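PDB 1TWI: diaminopimelate decarboxylase from Methanocaldococcus jannaschii, which catalyses the pyridoxal 5'-phosphate-dependent decarboxylation of meso-diaminopimelate to L-lysine, the last step of lysine biosynthesis. Local coordinates for residues 205-210 / 226-231; 233-236 / 241-244; 273-278 / 285-290. One frame throughout, in Å; residues are numbered along the deposited sequence.

In the fold
All three contacts lie in the pyridoxal-binding barrel, on neighbouring strands and helices. Contacts 1 and 3 are buried and apolar. Each seats a helix on a barrel strand, and each strand runs on to a residue that touches the cofactor. Contact 2 uses the same helix 219-237 as contact 1, nearer its end, and closes the turn into strand 244-246. It is partly buried and pairs an apolar contact with a long, water-bridged salt bridge at the surface. Backbone bonds tie 205-210 to 241-244 and 241-244 to 285-290. Contacts 1 and 2 lie about 9 Å apart between centres, and contacts 2 and 3 about 12 Å.

Contact 1 (205-210 / 226-231); sequences VGVHCH and RKVMDF. With PLP (pyridoxal-5'-phosphate), chain E.
With chi1 at 169°, CG1 of Val-228 lies opposite the backbone N and CG2 beside it, which splits the two methyls between Val-207 and Cys-209. CG1 meets Val-207 CG2 at 4.0 Å, where the two valine side chains run antiparallel alongside each other. CG2 of Val-228 lies 3.7 Å from Cys-209 CB and is close to the sulfur as well. The other branch of Val-207, CG1, comes to the edge of the Phe-231 ring, 4.4 Å from CD2. All four residues are buried, and the contact is purely apolar.

The histidines between and beyond these residues serve the cofactor. His-210 lays one ring face over the PLP pyridine, with C2 3.4 Å above the imidazole plane, and its ND1 is held by Gly-249 N. His-208 meets the PLP methyl C2A with its ring edge, in plane, at 3.8 Å from CE1.

Strand 202-208 and helix 219-237 open a beta-alpha-beta unit of the TIM-type barrel. Val-245 of the next strand, 244-246, touches both Val-207 and Val-228. On the other side, strand 153-160 pairs with 202-208 and sends Ile-159 against Phe-231.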
loop_
_atom_site.group_PDB
_atom_site.type_symbol
_atom_site.label_atom_id
_atom_site.label_comp_id
_atom_site.label_asym_id
_atom_site.label_seq_id
_atom_site.Cartn_x
_atom_site.Cartn_y
_atom_site.Cartn_z
ATOM N N VAL A 205 -14.715 -32.324 0.301
ATOM C CA VAL A 205 -15.417 -32.066 -0.971
ATOM C C VAL A 205 -14.525 -31.650 -2.188
ATOM O O VAL A 205 -15.035 -31.514 -3.289
ATOM C CB VAL A 205 -16.494 -30.913 -0.869
ATOM C CG1 VAL A 205 -17.643 -31.288 0.077
ATOM C CG2 VAL A 205 -15.816 -29.606 -0.450
ATOM N N GLY A 206 -13.230 -31.433 -2.017
ATOM C CA GLY A 206 -12.458 -31.074 -3.201
ATOM C C GLY A 206 -11.004 -30.756 -2.969
ATOM O O GLY A 206 -10.494 -30.865 -1.826
ATOM N N VAL A 207 -10.306 -30.400 -4.049
ATOM C CA VAL A 207 -8.902 -29.974 -3.958
ATOM C C VAL A 207 -8.876 -28.606 -4.705
ATOM O O VAL A 207 -9.681 -28.362 -5.597
ATOM C CB VAL A 207 -7.940 -30.987 -4.654
ATOM C CG1 VAL A 207 -7.888 -32.346 -3.853
ATOM C CG2 VAL A 207 -8.439 -31.245 -6.066
ATOM N N HIS A 208 -7.955 -27.748 -4.321
ATOM C CA HIS A 208 -7.825 -26.393 -4.868
ATOM C C HIS A 208 -6.340 -26.156 -5.143
ATOM O O HIS A 208 -5.442 -26.767 -4.504
ATOM C CB HIS A 208 -8.318 -25.394 -3.798
ATOM C CG HIS A 208 -7.915 -23.973 -4.046
ATOM N ND1 HIS A 208 -6.807 -23.403 -3.470
ATOM C CD2 HIS A 208 -8.489 -22.999 -4.795
ATOM C CE1 HIS A 208 -6.720 -22.133 -3.839
ATOM N NE2 HIS A 208 -7.734 -21.861 -4.645
ATOM N N CYS A 209 -6.059 -25.278 -6.111
ATOM C CA CYS A 209 -4.679 -24.928 -6.411
ATOM C C CYS A 209 -4.760 -23.541 -7.077
ATOM O O CYS A 209 -5.689 -23.238 -7.837
ATOM C CB CYS A 209 -4.072 -25.949 -7.392
ATOM S SG CYS A 209 -2.368 -25.603 -7.793
ATOM N N HIS A 210 -3.818 -22.691 -6.733
ATOM C CA HIS A 210 -3.757 -21.369 -7.306
ATOM C C HIS A 210 -2.270 -21.170 -7.455
ATOM O O HIS A 210 -1.495 -21.251 -6.463
ATOM C CB HIS A 210 -4.304 -20.321 -6.364
ATOM C CG HIS A 210 -4.062 -18.942 -6.865
ATOM N ND1 HIS A 210 -4.758 -18.422 -7.938
ATOM C CD2 HIS A 210 -3.150 -18.008 -6.498
ATOM C CE1 HIS A 210 -4.282 -17.221 -8.211
ATOM N NE2 HIS A 210 -3.303 -16.949 -7.352
ATOM N N ARG A 226 -2.587 -30.758 -15.123
ATOM C CA ARG A 226 -2.109 -32.120 -15.164
ATOM C C ARG A 226 -1.722 -32.593 -13.744
ATOM O O ARG A 226 -2.078 -33.679 -13.334
ATOM C CB ARG A 226 -0.859 -32.224 -16.021
ATOM C CG ARG A 226 -1.064 -31.917 -17.538
ATOM C CD ARG A 226 0.272 -32.101 -18.279
ATOM N NE ARG A 226 0.139 -31.964 -19.729
ATOM C CZ ARG A 226 1.159 -32.039 -20.589
ATOM N NH1 ARG A 226 2.408 -32.244 -20.117
ATOM N NH2 ARG A 226 0.916 -31.976 -21.919
ATOM N N LYS A 227 -0.974 -31.776 -13.016
ATOM C CA LYS A 227 -0.493 -32.252 -11.711
ATOM C C LYS A 227 -1.561 -32.328 -10.617
ATOM O O LYS A 227 -1.476 -33.174 -9.696
ATOM C CB LYS A 227 0.726 -31.434 -11.320
ATOM C CG LYS A 227 1.851 -31.553 -12.395
ATOM C CD LYS A 227 2.357 -32.992 -12.398
ATOM C CE LYS A 227 3.147 -33.344 -13.698
ATOM N NZ LYS A 227 4.487 -32.805 -13.683
ATOM N N VAL A 228 -2.577 -31.466 -10.739
ATOM C CA VAL A 228 -3.695 -31.503 -9.814
ATOM C C VAL A 228 -4.495 -32.776 -10.127
ATOM O O VAL A 228 -4.837 -33.552 -9.226
ATOM C CB VAL A 228 -4.613 -30.250 -9.946
ATOM C CG1 VAL A 228 -5.937 -30.484 -9.146
ATOM C CG2 VAL A 228 -3.873 -29.008 -9.387
ATOM N N MET A 229 -4.763 -33.028 -11.399
ATOM C CA MET A 229 -5.498 -34.232 -11.727
ATOM C C MET A 229 -4.699 -35.505 -11.377
ATOM O O MET A 229 -5.296 -36.533 -10.974
ATOM C CB MET A 229 -5.924 -34.210 -13.230
ATOM C CG MET A 229 -7.026 -33.156 -13.551
ATOM S SD MET A 229 -8.532 -33.309 -12.503
ATOM C CE MET A 229 -9.400 -34.705 -13.301
ATOM N N ASP A 230 -3.371 -35.470 -11.557
ATOM C CA ASP A 230 -2.570 -36.627 -11.181
ATOM C C ASP A 230 -2.804 -36.896 -9.688
ATOM O O ASP A 230 -2.839 -38.051 -9.243
ATOM C CB ASP A 230 -1.068 -36.367 -11.352
ATOM C CG ASP A 230 -0.602 -36.396 -12.830
ATOM O OD1 ASP A 230 -1.364 -36.806 -13.719
ATOM O OD2 ASP A 230 0.547 -36.013 -13.047
ATOM N N PHE A 231 -2.935 -35.835 -8.895
ATOM C CA PHE A 231 -3.155 -36.047 -7.455
ATOM C C PHE A 231 -4.573 -36.606 -7.205
ATOM O O PHE A 231 -4.783 -37.411 -6.276
ATOM C CB PHE A 231 -2.888 -34.746 -6.652
ATOM C CG PHE A 231 -2.988 -34.935 -5.149
ATOM C CD1 PHE A 231 -2.070 -35.741 -4.491
ATOM C CD2 PHE A 231 -4.029 -34.353 -4.422
ATOM C CE1 PHE A 231 -2.171 -35.993 -3.082
ATOM C CE2 PHE A 231 -4.158 -34.588 -3.000
ATOM C CZ PHE A 231 -3.201 -35.418 -2.359
HETATM N N1 PLP E . -7.303 -17.428 -5.947
HETATM C C2 PLP E . -6.348 -17.225 -4.967
HETATM C C2A PLP E . -6.178 -18.357 -3.924
HETATM C C3 PLP E . -5.649 -16.021 -4.985
HETATM O O3 PLP E . -4.721 -15.854 -4.008
HETATM C C4 PLP E . -5.826 -15.052 -5.937
HETATM C C4A PLP E . -4.981 -13.736 -5.863
HETATM O O4A PLP E . -4.409 -13.534 -4.838
HETATM C C5 PLP E . -6.797 -15.252 -6.945
HETATM C C6 PLP E . -7.494 -16.449 -6.918
HETATM C C5A PLP E . -7.132 -14.300 -8.085
HETATM O O4P PLP E . -5.976 -14.013 -8.914
HETATM P P PLP E . -6.102 -13.152 -10.239
HETATM O O1P PLP E . -4.717 -13.089 -10.738
HETATM O O2P PLP E . -6.607 -11.808 -9.797
HETATM O O3P PLP E . -7.006 -13.845 -11.155
#

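Contact 2 (233-236 / 241-244); sequences VELK and EIED
Leu-235 and Ile-242 form the tight half of this contact. Their side chains cross at a slant. CD1 of Leu-235 touches Ile-242 at two atoms, 3.7 Å from CG1 and 3.8 Å from CD1. Leu-235 is buried. It also packs on Met-190 and Ile-193 of helix 188-198, and both Leu-235 and Ile-242 reach Val-207 of strand 202-208.

The segments belong to the turn that carries helix 219-237 into strand 244-246. In this TIM-type barrel such alpha-beta turns lie at the end away from the cofactor, at the starts of the strands. The contact is accordingly remote from the active site.

The other half is looser and faces solvent. Lys-236 and Glu-241 run side by side and point the same way. The lysine chain kinks at chi2 (71°) and again at chi4 (-92°), and with these bends its NZ approaches OE2 of the glutamate, which is extended beyond CG. NZ of Lys-236 and OE2 of Glu-241 form a long salt bridge of 3.8 Å. A water spans the gap. It accepts from Lys-236 NZ at 3.1 Å and donates to Glu-241 OE2 at 3.3 Å. Glu-283 OE1 also lies close to Glu-241 OE2. The nearby lysine would probably ease the repulsion between these two carboxylates.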
loop_
_atom_site.group_PDB
_atom_site.type_symbol
_atom_site.label_atom_id
_atom_site.label_comp_id
_atom_site.label_asym_id
_atom_site.label_seq_id
_atom_site.Cartn_x
_atom_site.Cartn_y
_atom_site.Cartn_z
ATOM N N VAL A 233 -6.014 -38.630 -9.105
ATOM C CA VAL A 233 -5.863 -40.072 -9.407
ATOM C C VAL A 233 -5.222 -40.747 -8.181
ATOM O O VAL A 233 -5.700 -41.793 -7.723
ATOM C CB VAL A 233 -4.967 -40.336 -10.665
ATOM C CG1 VAL A 233 -4.685 -41.858 -10.809
ATOM C CG2 VAL A 233 -5.679 -39.834 -11.923
ATOM N N GLU A 234 -4.146 -40.170 -7.655
ATOM C CA GLU A 234 -3.512 -40.725 -6.449
ATOM C C GLU A 234 -4.533 -40.898 -5.291
ATOM O O GLU A 234 -4.521 -41.927 -4.578
ATOM C CB GLU A 234 -2.349 -39.841 -6.000
ATOM C CG GLU A 234 -1.532 -40.406 -4.807
ATOM C CD GLU A 234 -0.364 -39.493 -4.367
ATOM O OE1 GLU A 234 0.266 -39.779 -3.306
ATOM O OE2 GLU A 234 -0.062 -38.486 -5.057
ATOM N N LEU A 235 -5.431 -39.925 -5.107
ATOM C CA LEU A 235 -6.441 -40.043 -4.056
ATOM C C LEU A 235 -7.386 -41.212 -4.358
ATOM O O LEU A 235 -7.749 -41.994 -3.470
ATOM C CB LEU A 235 -7.245 -38.744 -3.941
ATOM C CG LEU A 235 -6.523 -37.610 -3.227
ATOM C CD1 LEU A 235 -7.329 -36.340 -3.491
ATOM C CD2 LEU A 235 -6.405 -37.882 -1.696
ATOM N N LYS A 236 -7.786 -41.329 -5.612
ATOM C CA LYS A 236 -8.699 -42.390 -6.023
ATOM C C LYS A 236 -8.078 -43.791 -5.751
ATOM O O LYS A 236 -8.787 -44.715 -5.374
ATOM C CB LYS A 236 -9.036 -42.243 -7.510
ATOM C CG LYS A 236 -10.095 -43.237 -7.980
ATOM C CD LYS A 236 -11.431 -42.856 -7.401
ATOM C CE LYS A 236 -12.474 -43.884 -7.686
ATOM N NZ LYS A 236 -13.113 -43.485 -8.911
ATOM N N GLU A 241 -12.647 -40.132 -3.190
ATOM C CA GLU A 241 -13.273 -39.427 -4.311
ATOM C C GLU A 241 -13.360 -37.932 -4.063
ATOM O O GLU A 241 -13.617 -37.479 -2.939
ATOM C CB GLU A 241 -14.694 -39.941 -4.585
ATOM C CG GLU A 241 -14.737 -41.346 -5.165
ATOM C CD GLU A 241 -16.107 -41.619 -5.820
ATOM O OE1 GLU A 241 -17.152 -41.327 -5.158
ATOM O OE2 GLU A 241 -16.132 -42.101 -6.997
ATOM N N ILE A 242 -13.161 -37.189 -5.138
ATOM C CA ILE A 242 -13.170 -35.717 -5.109
ATOM C C ILE A 242 -14.370 -35.098 -5.873
ATOM O O ILE A 242 -14.501 -35.278 -7.071
ATOM C CB ILE A 242 -11.820 -35.236 -5.710
ATOM C CG1 ILE A 242 -10.682 -35.649 -4.775
ATOM C CG2 ILE A 242 -11.814 -33.679 -5.893
ATOM C CD1 ILE A 242 -10.847 -34.945 -3.345
ATOM N N GLU A 243 -15.221 -34.329 -5.193
ATOM C CA GLU A 243 -16.395 -33.732 -5.846
ATOM C C GLU A 243 -16.130 -32.474 -6.653
ATOM O O GLU A 243 -16.785 -32.230 -7.693
ATOM C CB GLU A 243 -17.477 -33.421 -4.779
ATOM C CG GLU A 243 -17.989 -34.718 -4.136
ATOM C CD GLU A 243 -18.793 -34.522 -2.872
ATOM O OE1 GLU A 243 -19.401 -33.425 -2.709
ATOM O OE2 GLU A 243 -18.829 -35.483 -2.034
ATOM N N ASP A 244 -15.157 -31.685 -6.192
ATOM C CA ASP A 244 -14.810 -30.389 -6.777
ATOM C C ASP A 244 -13.325 -30.256 -7.040
ATOM O O ASP A 244 -12.525 -30.599 -6.175
ATOM C CB ASP A 244 -15.043 -29.197 -5.800
ATOM C CG ASP A 244 -16.505 -28.939 -5.436
ATOM O OD1 ASP A 244 -17.404 -29.417 -6.151
ATOM O OD2 ASP A 244 -16.748 -28.201 -4.422
HETATM O O HOH W 1 -13.948 -40.517 -8.821
#

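Contact 3 (273-278 / 285-290); sequences NTMLKY and PNLILE. With PLP (pyridoxal-5'-phosphate), chain E.
Met-275 makes every touch between the two segments, and it does so with the end of its side chain. Its SD lies 3.9 Å from Leu-287 CD1. Its methyl CE meets the CG-CD edge of the Pro-285 ring, 3.8 Å from CG and 4.1 Å from CD. The methionine chain is extended as far as SD and then bends at chi3 (77°). This bend turns CE aside toward the proline while the sulfur stays against the leucine. The CB of Leu-287 is directed at the helix, and CD1 makes the touch. All three residues are buried, and the contact between them is apolar.

Further side chains pack around these three residues. Val-245 of strand 244-246 touches Met-275 and Pro-285, Thr-225 of helix 219-237 touches Met-275, and Trp-54 of helix 37-58 packs on Met-275 and Leu-287 while its NE1 bonds to Pro-285 O.

Strand 244-246, helix 264-276 and strand 286-289 form a beta-alpha-beta unit of the TIM-type barrel. Strand 286-289 lies between strands 62-67 and 244-246, parallel to both, and so closes the ring of strands.

Farther out the links are polar. Tyr-278 OH bonds to Asp-230 OD1 of helix 219-237, and Asn-286 ND2 to Asp-244 OD1. Past the strand, Glu-290 extends its side chain to the cofactor and brings OE1 within 2.7 Å of PLP N1. Such a carboxylate beside the pyridine nitrogen probably stabilises its protonated form. His-208 NE2 bonds to the same OE1, while Asn-111 and Asn-246 hold OE2.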
loop_
_atom_site.group_PDB
_atom_site.type_symbol
_atom_site.label_atom_id
_atom_site.label_comp_id
_atom_site.label_asym_id
_atom_site.label_seq_id
_atom_site.Cartn_x
_atom_site.Cartn_y
_atom_site.Cartn_z
ATOM N N ASN A 273 -9.548 -29.976 -22.025
ATOM C CA ASN A 273 -8.942 -31.112 -22.728
ATOM C C ASN A 273 -7.956 -31.834 -21.788
ATOM O O ASN A 273 -7.764 -33.036 -21.889
ATOM C CB ASN A 273 -8.268 -30.652 -24.047
ATOM C CG ASN A 273 -9.332 -30.183 -25.104
ATOM O OD1 ASN A 273 -10.343 -30.887 -25.336
ATOM N ND2 ASN A 273 -9.120 -29.003 -25.714
ATOM N N THR A 274 -7.351 -31.126 -20.837
ATOM C CA THR A 274 -6.439 -31.825 -19.956
ATOM C C THR A 274 -7.242 -32.664 -18.974
ATOM O O THR A 274 -6.955 -33.865 -18.813
ATOM C CB THR A 274 -5.508 -30.891 -19.173
ATOM O OG1 THR A 274 -4.595 -30.284 -20.081
ATOM C CG2 THR A 274 -4.669 -31.703 -18.149
ATOM N N MET A 275 -8.239 -32.074 -18.304
ATOM C CA MET A 275 -9.021 -32.848 -17.332
ATOM C C MET A 275 -9.743 -34.063 -17.946
ATOM O O MET A 275 -9.857 -35.102 -17.286
ATOM C CB MET A 275 -10.084 -31.971 -16.624
ATOM C CG MET A 275 -9.448 -30.865 -15.735
ATOM S SD MET A 275 -10.686 -29.790 -15.071
ATOM C CE MET A 275 -11.259 -30.915 -13.767
ATOM N N LEU A 276 -10.240 -33.942 -19.183
ATOM C CA LEU A 276 -10.937 -35.082 -19.793
ATOM C C LEU A 276 -10.041 -36.301 -20.092
ATOM O O LEU A 276 -10.550 -37.376 -20.305
ATOM C CB LEU A 276 -11.674 -34.669 -21.064
ATOM C CG LEU A 276 -12.864 -33.738 -20.809
ATOM C CD1 LEU A 276 -13.436 -33.314 -22.159
ATOM C CD2 LEU A 276 -13.941 -34.456 -20.018
ATOM N N LYS A 277 -8.722 -36.137 -20.079
ATOM C CA LYS A 277 -7.789 -37.248 -20.263
ATOM C C LYS A 277 -7.925 -38.219 -19.105
ATOM O O LYS A 277 -7.512 -39.395 -19.208
ATOM C CB LYS A 277 -6.338 -36.753 -20.238
ATOM C CG LYS A 277 -5.951 -35.969 -21.493
ATOM C CD LYS A 277 -4.640 -35.225 -21.350
ATOM C CE LYS A 277 -4.306 -34.604 -22.696
ATOM N NZ LYS A 277 -2.872 -34.146 -22.728
ATOM N N TYR A 278 -8.482 -37.742 -17.989
ATOM C CA TYR A 278 -8.561 -38.588 -16.779
ATOM C C TYR A 278 -9.885 -39.251 -16.509
ATOM O O TYR A 278 -10.019 -39.938 -15.471
ATOM C CB TYR A 278 -8.188 -37.767 -15.524
ATOM C CG TYR A 278 -6.809 -37.152 -15.575
ATOM C CD1 TYR A 278 -6.547 -36.034 -16.356
ATOM C CD2 TYR A 278 -5.758 -37.705 -14.833
ATOM C CE1 TYR A 278 -5.257 -35.466 -16.407
ATOM C CE2 TYR A 278 -4.474 -37.151 -14.869
ATOM C CZ TYR A 278 -4.228 -36.033 -15.659
ATOM O OH TYR A 278 -2.930 -35.527 -15.680
ATOM N N PRO A 285 -15.147 -34.052 -11.990
ATOM C CA PRO A 285 -15.710 -33.218 -10.910
ATOM C C PRO A 285 -16.391 -31.910 -11.351
ATOM O O PRO A 285 -16.394 -31.561 -12.551
ATOM C CB PRO A 285 -14.480 -32.911 -10.057
ATOM C CG PRO A 285 -13.396 -32.647 -11.185
ATOM C CD PRO A 285 -13.697 -33.807 -12.191
ATOM N N ASN A 286 -16.993 -31.208 -10.384
ATOM C CA ASN A 286 -17.461 -29.854 -10.697
ATOM C C ASN A 286 -16.163 -29.085 -10.867
ATOM O O ASN A 286 -15.168 -29.419 -10.240
ATOM C CB ASN A 286 -18.247 -29.268 -9.539
ATOM C CG ASN A 286 -19.434 -30.099 -9.212
ATOM O OD1 ASN A 286 -20.305 -30.309 -10.076
ATOM N ND2 ASN A 286 -19.484 -30.611 -7.983
ATOM N N LEU A 287 -16.161 -28.056 -11.713
ATOM C CA LEU A 287 -14.956 -27.302 -11.951
ATOM C C LEU A 287 -15.137 -25.872 -11.436
ATOM O O LEU A 287 -16.166 -25.247 -11.714
ATOM C CB LEU A 287 -14.656 -27.257 -13.493
ATOM C CG LEU A 287 -13.533 -26.306 -13.967
ATOM C CD1 LEU A 287 -12.212 -26.674 -13.302
ATOM C CD2 LEU A 287 -13.350 -26.348 -15.532
ATOM N N ILE A 288 -14.176 -25.359 -10.664
ATOM C CA ILE A 288 -14.291 -23.984 -10.158
ATOM C C ILE A 288 -13.035 -23.220 -10.540
ATOM O O ILE A 288 -11.920 -23.794 -10.467
ATOM C CB ILE A 288 -14.344 -23.966 -8.595
ATOM C CG1 ILE A 288 -15.543 -24.797 -8.118
ATOM C CG2 ILE A 288 -14.439 -22.534 -8.072
ATOM C CD1 ILE A 288 -15.544 -25.127 -6.562
ATOM N N LEU A 289 -13.187 -21.958 -10.961
ATOM C CA LEU A 289 -12.026 -21.106 -11.244
ATOM C C LEU A 289 -12.212 -19.880 -10.351
ATOM O O LEU A 289 -13.338 -19.561 -9.967
ATOM C CB LEU A 289 -11.965 -20.644 -12.725
ATOM C CG LEU A 289 -11.881 -21.773 -13.770
ATOM C CD1 LEU A 289 -11.599 -21.175 -15.198
ATOM C CD2 LEU A 289 -10.762 -22.714 -13.374
ATOM N N GLU A 290 -11.115 -19.185 -10.059
ATOM C CA GLU A 290 -11.160 -18.017 -9.163
ATOM C C GLU A 290 -10.576 -16.802 -9.808
ATOM O O GLU A 290 -9.707 -16.169 -9.250
ATOM C CB GLU A 290 -10.389 -18.308 -7.860
ATOM C CG GLU A 290 -10.946 -19.529 -7.027
ATOM C CD GLU A 290 -10.028 -19.898 -5.819
ATOM O OE1 GLU A 290 -8.801 -19.621 -5.845
ATOM O OE2 GLU A 290 -10.544 -20.501 -4.867
HETATM N N1 PLP E . -7.303 -17.428 -5.947
HETATM C C2 PLP E . -6.348 -17.225 -4.967
HETATM C C2A PLP E . -6.178 -18.357 -3.924
HETATM C C3 PLP E . -5.649 -16.021 -4.985
HETATM O O3 PLP E . -4.721 -15.854 -4.008
HETATM C C4 PLP E . -5.826 -15.052 -5.937
HETATM C C4A PLP E . -4.981 -13.736 -5.863
HETATM O O4A PLP E . -4.409 -13.534 -4.838
HETATM C C5 PLP E . -6.797 -15.252 -6.945
HETATM C C6 PLP E . -7.494 -16.449 -6.918
HETATM C C5A PLP E . -7.132 -14.300 -8.085
HETATM O O4P PLP E . -5.976 -14.013 -8.914
HETATM P P PLP E . -6.102 -13.152 -10.239
HETATM O O1P PLP E . -4.717 -13.089 -10.738
HETATM O O2P PLP E . -6.607 -11.808 -9.797
HETATM O O3P PLP E . -7.006 -13.845 -11.155
#